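Local coordinates for inositol monophosphatase family protein (Staphylococcus aureus, PDB 5I3S), which hydrolyses inositol monophosphate to inositol and phosphate, as a metal-dependent phosphatase of the FIG superfamily with the sugar phosphatase fold, at the interface of chains A and B. Coordinates in Å, arbitrary orientation; residue numbers count along the deposited sequence, not the author numbering. Chains: chain A/B, Inositol monophosphatase family protein.

Contacts 1 and 2 are neighbouring patches of one two-fold symmetric interface, with the centres of their C-alpha atoms about 14 Å apart. The same stretches of chain feed both: strand 151-153 gives A:Ile151 to contact 2 and leads into the 154-157 segment of contact 1, while strand 177-179 lies in contact 1 and A:Tyr181 just beyond it works in contact 2. Contact 1 is mainly apolar and includes a proline pair; contact 2 is a polar network at a helix end. Each recurs with the chains exchanged, so that these patches and their twins lie along one seam that probably holds the dimer usual for this family.

Contact 1: the interface of chains A and B. Residues chain A 154, 156, 159, 172, 177-178; chain B 154-157, 180.
The backbone carbonyl O of A:Val172, in the last turn of helix 164-174, reaches B:Asn157 through a water, with A:Val172 O 2.6 Å from water 1. On the other side of that water the link is longer and weaker, the side-chain amide ND2 of B:Asn157 lying 3.3 Å away. A:Val172 also uses its CG1 methyl, anti to the backbone N (chi1 175°), to meet the amide of B:Asn157, nearest at OD1, 3.6 Å away, the two side chains crossing obliquely.

The apolar centre is a proline pair meeting corner to corner at CG, CG of A:Pro156 3.7 Å from CG of B:Pro156. Each ring also pushes its CG toward the partner's backbone: B:Pro156 CG sits 3.4 Å from the carbonyl O of A:Ile154, and A:Pro156 CG makes the same approach to B:Ile154 O, as the two-fold symmetry requires. The CB and CG side of B:Pro156 packs on the methyl of A:Ala178. Further along, the CD2 methyl of A:Leu159 leans on the carbonyl O of B:Pro156 at 3.5 Å. B:Pro156 thus sits among A:Ala178 of strand 177-179, A:Pro156 and A:Leu159 of 3-10 helix 156-159, and the loop carbonyl of A:Ile154.

Doubtful is the amide of B:Asn155: as modelled its OD1 lies 3.2 Å from the carbonyl O of A:Ala178, two groups that can only accept, and the amide may be turned the wrong way round. A:Ser177 OG also lies by OD1, 3.4 Å away and too long to be called a bond.

Bringing the 3-10 turns that begin at residue 156 against each other, strand 177-179 and the end of helix 164-174, the patch appears to set the register of the two subunits near their shared axis.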
ATOM      1  N   ILE A 154       0.589  -5.299   7.697  1.00 13.97           N
ATOM      2  CA  ILE A 154       1.708  -5.447   8.598  1.00 15.31           C
ATOM      3  C   ILE A 154       2.987  -5.055   7.887  1.00 15.65           C
ATOM      4  O   ILE A 154       3.245  -5.538   6.788  1.00 17.18           O
ATOM      5  CB  ILE A 154       1.812  -6.892   9.157  1.00 15.89           C
ATOM      6  CG1 ILE A 154       2.936  -7.004  10.180  1.00 16.75           C
ATOM      7  CG2 ILE A 154       2.024  -7.935   8.063  1.00 15.40           C
ATOM      8  CD1 ILE A 154       2.946  -8.370  10.863  1.00 17.63           C
ATOM      9  N   PRO A 156       6.577  -5.226   6.570  1.00 16.05           N
ATOM     10  CA  PRO A 156       7.616  -6.273   6.503  1.00 16.98           C
ATOM     11  C   PRO A 156       8.745  -6.200   7.562  1.00 17.37           C
ATOM     12  O   PRO A 156       9.283  -7.227   7.970  1.00 16.90           O
ATOM     13  CB  PRO A 156       8.212  -6.057   5.099  1.00 16.73           C
ATOM     14  CG  PRO A 156       7.061  -5.522   4.278  1.00 16.21           C
ATOM     15  CD  PRO A 156       6.258  -4.674   5.243  1.00 15.38           C
ATOM     16  N   LEU A 159       8.607  -8.541  10.568  1.00 23.75           N
ATOM     17  CA  LEU A 159       8.945  -9.951  10.405  1.00 24.61           C
ATOM     18  C   LEU A 159      10.431 -10.257  10.540  1.00 26.51           C
ATOM     19  O   LEU A 159      10.781 -11.440  10.633  1.00 27.55           O
ATOM     20  CB  LEU A 159       8.394 -10.515   9.091  1.00 24.56           C
ATOM     21  CG  LEU A 159       6.882 -10.722   9.085  1.00 25.49           C
ATOM     22  CD1 LEU A 159       6.121  -9.421   8.888  1.00 26.36           C
ATOM     23  CD2 LEU A 159       6.525 -11.648   7.966  1.00 27.13           C
ATOM     24  N   VAL A 172       1.001 -14.289   9.254  1.00 22.10           N
ATOM     25  CA  VAL A 172       1.215 -13.977   7.867  1.00 23.02           C
ATOM     26  C   VAL A 172       1.043 -15.238   6.989  1.00 24.58           C
ATOM     27  O   VAL A 172       0.447 -15.201   5.904  1.00 21.35           O
ATOM     28  CB  VAL A 172       2.603 -13.375   7.658  1.00 23.10           C
ATOM     29  CG1 VAL A 172       2.880 -13.166   6.181  1.00 23.96           C
ATOM     30  CG2 VAL A 172       2.683 -12.041   8.370  1.00 23.90           C
ATOM     31  N   SER A 177      -3.099 -12.977   2.091  1.00 19.82           N
ATOM     32  CA  SER A 177      -1.937 -12.158   1.757  1.00 19.16           C
ATOM     33  C   SER A 177      -1.739 -10.990   2.723  1.00 18.46           C
ATOM     34  O   SER A 177      -2.506 -10.815   3.689  1.00 16.97           O
ATOM     35  CB  SER A 177      -1.999 -11.636   0.296  1.00 18.84           C
ATOM     36  OG  SER A 177      -0.779 -10.975  -0.040  1.00 19.32           O
ATOM     37  N   ALA A 178      -0.645 -10.232   2.479  1.00 17.87           N
ATOM     38  CA  ALA A 178      -0.292  -9.110   3.327  1.00 16.78           C
ATOM     39  C   ALA A 178       0.062  -7.860   2.527  1.00 15.56           C
ATOM     40  O   ALA A 178       0.661  -7.943   1.454  1.00 15.07           O
ATOM     41  CB  ALA A 178       0.863  -9.495   4.252  1.00 17.14           C
TER
ATOM     42  N   ILE B 154       8.087  -4.981  -1.030  1.00 17.56           N
ATOM     43  CA  ILE B 154       8.269  -6.413  -0.910  1.00 17.11           C
ATOM     44  C   ILE B 154       7.151  -6.945  -0.009  1.00 16.10           C
ATOM     45  O   ILE B 154       6.897  -6.418   1.034  1.00 16.01           O
ATOM     46  CB  ILE B 154       9.642  -6.728  -0.319  1.00 18.43           C
ATOM     47  CG1 ILE B 154       9.839  -8.235  -0.229  1.00 18.76           C
ATOM     48  CG2 ILE B 154       9.821  -6.079   1.070  1.00 19.01           C
ATOM     49  CD1 ILE B 154      11.149  -8.567   0.439  1.00 20.02           C
ATOM     50  N   ASN B 155       6.520  -8.023  -0.390  1.00 15.60           N
ATOM     51  CA  ASN B 155       5.413  -8.572   0.399  1.00 14.80           C
ATOM     52  C   ASN B 155       5.968  -9.258   1.651  1.00 15.93           C
ATOM     53  O   ASN B 155       6.939  -9.971   1.553  1.00 16.38           O
ATOM     54  CB  ASN B 155       4.673  -9.562  -0.485  1.00 14.66           C
ATOM     55  CG  ASN B 155       3.278  -9.935   0.025  1.00 13.73           C
ATOM     56  OD1 ASN B 155       2.290  -9.702  -0.645  1.00 14.61           O
ATOM     57  ND2 ASN B 155       3.219 -10.555   1.128  1.00 12.90           N
ATOM     58  N   PRO B 156       5.382  -9.023   2.840  1.00 16.02           N
ATOM     59  CA  PRO B 156       5.760  -9.735   4.043  1.00 16.55           C
ATOM     60  C   PRO B 156       5.871 -11.244   3.916  1.00 18.00           C
ATOM     61  O   PRO B 156       6.739 -11.864   4.496  1.00 17.14           O
ATOM     62  CB  PRO B 156       4.608  -9.380   4.995  1.00 17.42           C
ATOM     63  CG  PRO B 156       4.317  -7.934   4.648  1.00 16.87           C
ATOM     64  CD  PRO B 156       4.406  -7.956   3.122  1.00 16.05           C
ATOM     65  N   ASN B 157       4.980 -11.883   3.203  1.00 22.43           N
ATOM     66  CA  ASN B 157       5.158 -13.330   2.913  1.00 24.63           C
ATOM     67  C   ASN B 157       6.522 -13.819   2.543  1.00 27.46           C
ATOM     68  O   ASN B 157       6.947 -14.868   3.007  1.00 30.89           O
ATOM     69  CB  ASN B 157       4.219 -13.801   1.859  1.00 25.21           C
ATOM     70  CG  ASN B 157       2.871 -13.976   2.411  1.00 28.13           C
ATOM     71  OD1 ASN B 157       2.612 -14.968   3.108  1.00 32.02           O
ATOM     72  ND2 ASN B 157       2.017 -12.984   2.209  1.00 27.38           N
ATOM     73  N   ALA B 180       3.953  -2.807   0.663  1.00 15.63           N
ATOM     74  CA  ALA B 180       3.429  -3.869  -0.195  1.00 15.39           C
ATOM     75  C   ALA B 180       1.992  -3.546  -0.618  1.00 16.57           C
ATOM     76  O   ALA B 180       1.105  -3.400   0.225  1.00 15.99           O
ATOM     77  CB  ALA B 180       3.460  -5.217   0.531  1.00 15.53           C
TER
HETATM   78  O   HOH W   1      -0.255 -13.047   4.543  1.00 21.30           O

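Contact 2: the interface of chains A and B. Residues chain A 151, 181, 194-196; chain B 89-90, 93-94, 96-97.
Anti to its carbonyl carbon at CG (chi1 -48°) and extended beyond (chi2 -171°), the B:Gln94 side chain carries its amide across to A:Tyr181 and A:Asn195. Its NE2 spends both N-H groups there, each partner lying close to the amide plane. One goes nearly straight, tip to tip, to the phenol OH of A:Tyr181 at 2.9 Å; the other goes to the backbone O of A:Asn195 at 2.8 Å, approaching from above that carbonyl's plane.

Behind it, B:Asn97 ND2 donates to B:Gln94 OE1 at 2.8 Å, which fixes which way round the amide sits. B:Asn97 is held in turn through its backbone O, which takes a bond from B:Asn90 ND2.

The A:Asn195 amide stacks over the B:Gln94 side chain, their planes 23° apart, and hands ND2 to the carboxylate OE1 of B:Glu96 at 2.9 Å, on the lone pair away from the other oxygen. Its OD1 reaches the backbone O of B:His93 through water 2. Alongside, A:Ile151 lays CG1 over one face of the B:His93 imidazole, near the rim, with CD1 3.6 Å from B:His93 CB.

In the fold, chain B offers the end of helix 88-94 and the loop after it; that helix starts at the close of the metal-binding DPIDGT motif. Chain A answers with strand 151-153, the loop after strand 177-179 and the turn between helix 184-193 and strand 198-201.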
ATOM      1  N   ILE A 151      -6.903 -10.509   4.014  1.00 21.77           N
ATOM      2  CA  ILE A 151      -5.687  -9.713   3.791  1.00 21.65           C
ATOM      3  C   ILE A 151      -5.459  -8.844   4.994  1.00 19.67           C
ATOM      4  O   ILE A 151      -6.389  -8.176   5.438  1.00 19.20           O
ATOM      5  CB  ILE A 151      -5.883  -8.701   2.645  1.00 25.84           C
ATOM      6  CG1 ILE A 151      -6.380  -9.399   1.370  1.00 28.85           C
ATOM      7  CG2 ILE A 151      -4.569  -7.984   2.340  1.00 27.55           C
ATOM      8  CD1 ILE A 151      -6.554  -8.408   0.221  1.00 32.00           C
ATOM      9  N   TYR A 181       1.079   0.024   3.960  1.00 15.70           N
ATOM     10  CA  TYR A 181       0.852   1.284   3.259  1.00 17.28           C
ATOM     11  C   TYR A 181       1.577   2.433   3.874  1.00 18.40           C
ATOM     12  O   TYR A 181       1.754   3.456   3.237  1.00 19.36           O
ATOM     13  CB  TYR A 181      -0.650   1.565   3.198  1.00 18.34           C
ATOM     14  CG  TYR A 181      -1.470   0.460   2.501  1.00 20.47           C
ATOM     15  CD1 TYR A 181      -1.211   0.079   1.180  1.00 22.14           C
ATOM     16  CD2 TYR A 181      -2.538  -0.148   3.137  1.00 22.54           C
ATOM     17  CE1 TYR A 181      -1.974  -0.904   0.534  1.00 22.61           C
ATOM     18  CE2 TYR A 181      -3.305  -1.134   2.508  1.00 24.38           C
ATOM     19  CZ  TYR A 181      -3.009  -1.521   1.208  1.00 23.69           C
ATOM     20  OH  TYR A 181      -3.772  -2.492   0.608  1.00 23.02           O
ATOM     21  N   GLY A 194     -13.160  -1.854   5.025  1.00 19.94           N
ATOM     22  CA  GLY A 194     -13.131  -3.208   4.480  1.00 19.67           C
ATOM     23  C   GLY A 194     -12.040  -3.490   3.474  1.00 20.14           C
ATOM     24  O   GLY A 194     -11.997  -4.583   2.930  1.00 19.80           O
ATOM     25  N   ASN A 195     -11.130  -2.534   3.240  1.00 19.79           N
ATOM     26  CA  ASN A 195      -9.998  -2.760   2.350  1.00 20.12           C
ATOM     27  C   ASN A 195      -8.930  -3.710   2.918  1.00 20.28           C
ATOM     28  O   ASN A 195      -8.201  -4.361   2.151  1.00 20.36           O
ATOM     29  CB  ASN A 195      -9.362  -1.428   1.915  1.00 21.70           C
ATOM     30  CG  ASN A 195      -9.997  -0.877   0.647  1.00 25.29           C
ATOM     31  OD1 ASN A 195     -11.122  -1.289   0.241  1.00 25.76           O
ATOM     32  ND2 ASN A 195      -9.291   0.052  -0.010  1.00 25.47           N
ATOM     33  N   LEU A 196      -8.832  -3.768   4.238  1.00 18.91           N
ATOM     34  CA  LEU A 196      -8.041  -4.761   4.930  1.00 19.40           C
ATOM     35  C   LEU A 196      -8.934  -5.364   6.016  1.00 19.98           C
ATOM     36  O   LEU A 196      -9.727  -4.645   6.623  1.00 23.32           O
ATOM     37  CB  LEU A 196      -6.836  -4.109   5.609  1.00 19.20           C
ATOM     38  CG  LEU A 196      -5.732  -3.403   4.814  1.00 20.26           C
ATOM     39  CD1 LEU A 196      -4.694  -2.792   5.763  1.00 20.45           C
ATOM     40  CD2 LEU A 196      -5.083  -4.405   3.873  1.00 21.92           C
TER
ATOM     41  N   LEU B  89      -6.402 -10.518  -5.827  1.00 19.21           N
ATOM     42  CA  LEU B  89      -6.827 -10.381  -4.420  1.00 19.44           C
ATOM     43  C   LEU B  89      -7.300  -8.987  -4.085  1.00 18.06           C
ATOM     44  O   LEU B  89      -8.277  -8.824  -3.317  1.00 16.73           O
ATOM     45  CB  LEU B  89      -5.728 -10.752  -3.407  1.00 20.86           C
ATOM     46  CG  LEU B  89      -5.673 -12.243  -3.115  1.00 23.34           C
ATOM     47  CD1 LEU B  89      -4.526 -12.499  -2.134  1.00 23.01           C
ATOM     48  CD2 LEU B  89      -7.021 -12.766  -2.564  1.00 23.02           C
ATOM     49  N   ASN B  90      -6.599  -7.979  -4.600  1.00 17.17           N
ATOM     50  CA  ASN B  90      -7.096  -6.589  -4.411  1.00 17.43           C
ATOM     51  C   ASN B  90      -8.494  -6.372  -5.011  1.00 17.36           C
ATOM     52  O   ASN B  90      -9.290  -5.622  -4.442  1.00 17.20           O
ATOM     53  CB  ASN B  90      -6.119  -5.562  -4.973  1.00 16.13           C
ATOM     54  CG  ASN B  90      -4.848  -5.483  -4.175  1.00 15.57           C
ATOM     55  OD1 ASN B  90      -4.744  -6.050  -3.074  1.00 13.73           O
ATOM     56  ND2 ASN B  90      -3.863  -4.794  -4.721  1.00 14.36           N
ATOM     57  N   HIS B  93     -11.087  -8.080  -2.653  1.00 22.61           N
ATOM     58  CA  HIS B  93     -11.211  -7.544  -1.267  1.00 21.82           C
ATOM     59  C   HIS B  93     -11.351  -6.038  -1.196  1.00 20.30           C
ATOM     60  O   HIS B  93     -11.882  -5.508  -0.250  1.00 18.57           O
ATOM     61  CB  HIS B  93     -10.023  -7.985  -0.404  1.00 22.78           C
ATOM     62  CG  HIS B  93     -10.043  -9.451  -0.090  1.00 23.81           C
ATOM     63  ND1 HIS B  93     -10.561  -9.948   1.081  1.00 26.37           N
ATOM     64  CD2 HIS B  93      -9.691 -10.529  -0.824  1.00 24.84           C
ATOM     65  CE1 HIS B  93     -10.474 -11.267   1.078  1.00 26.18           C
ATOM     66  NE2 HIS B  93      -9.944 -11.645  -0.064  1.00 25.69           N
ATOM     67  N   GLN B  94     -10.837  -5.345  -2.198  1.00 20.02           N
ATOM     68  CA  GLN B  94     -10.797  -3.917  -2.164  1.00 18.52           C
ATOM     69  C   GLN B  94     -11.587  -3.266  -3.309  1.00 18.57           C
ATOM     70  O   GLN B  94     -11.878  -2.089  -3.224  1.00 16.38           O
ATOM     71  CB  GLN B  94      -9.355  -3.467  -2.146  1.00 17.74           C
ATOM     72  CG  GLN B  94      -8.444  -4.173  -1.144  1.00 18.01           C
ATOM     73  CD  GLN B  94      -7.048  -3.511  -1.032  1.00 17.47           C
ATOM     74  OE1 GLN B  94      -6.517  -3.046  -2.009  1.00 18.98           O
ATOM     75  NE2 GLN B  94      -6.482  -3.461   0.160  1.00 17.98           N
ATOM     76  N   GLU B  96     -10.491  -2.391  -6.078  1.00 17.25           N
ATOM     77  CA  GLU B  96      -9.559  -1.346  -6.521  1.00 16.61           C
ATOM     78  C   GLU B  96      -8.110  -1.833  -6.302  1.00 15.92           C
ATOM     79  O   GLU B  96      -7.899  -2.971  -5.858  1.00 16.10           O
ATOM     80  CB  GLU B  96      -9.826   0.012  -5.845  1.00 17.92           C
ATOM     81  CG  GLU B  96      -9.486   0.107  -4.365  1.00 20.58           C
ATOM     82  CD  GLU B  96      -9.802   1.459  -3.721  1.00 23.01           C
ATOM     83  OE1 GLU B  96      -9.827   1.532  -2.484  1.00 25.00           O
ATOM     84  OE2 GLU B  96     -10.003   2.460  -4.427  1.00 26.32           O
ATOM     85  N   ASN B  97      -7.118  -1.019  -6.679  1.00 14.41           N
ATOM     86  CA  ASN B  97      -5.669  -1.374  -6.586  1.00 13.69           C
ATOM     87  C   ASN B  97      -5.270  -2.580  -7.458  1.00 14.33           C
ATOM     88  O   ASN B  97      -4.384  -3.350  -7.107  1.00 13.56           O
ATOM     89  CB  ASN B  97      -5.244  -1.509  -5.118  1.00 12.46           C
ATOM     90  CG  ASN B  97      -5.699  -0.309  -4.286  1.00 12.76           C
ATOM     91  OD1 ASN B  97      -5.727   0.803  -4.801  1.00 13.77           O
ATOM     92  ND2 ASN B  97      -6.053  -0.516  -3.003  1.00 11.86           N
TER
HETATM   93  O   HOH W   2     -13.337  -3.246   0.452  1.00 33.65           O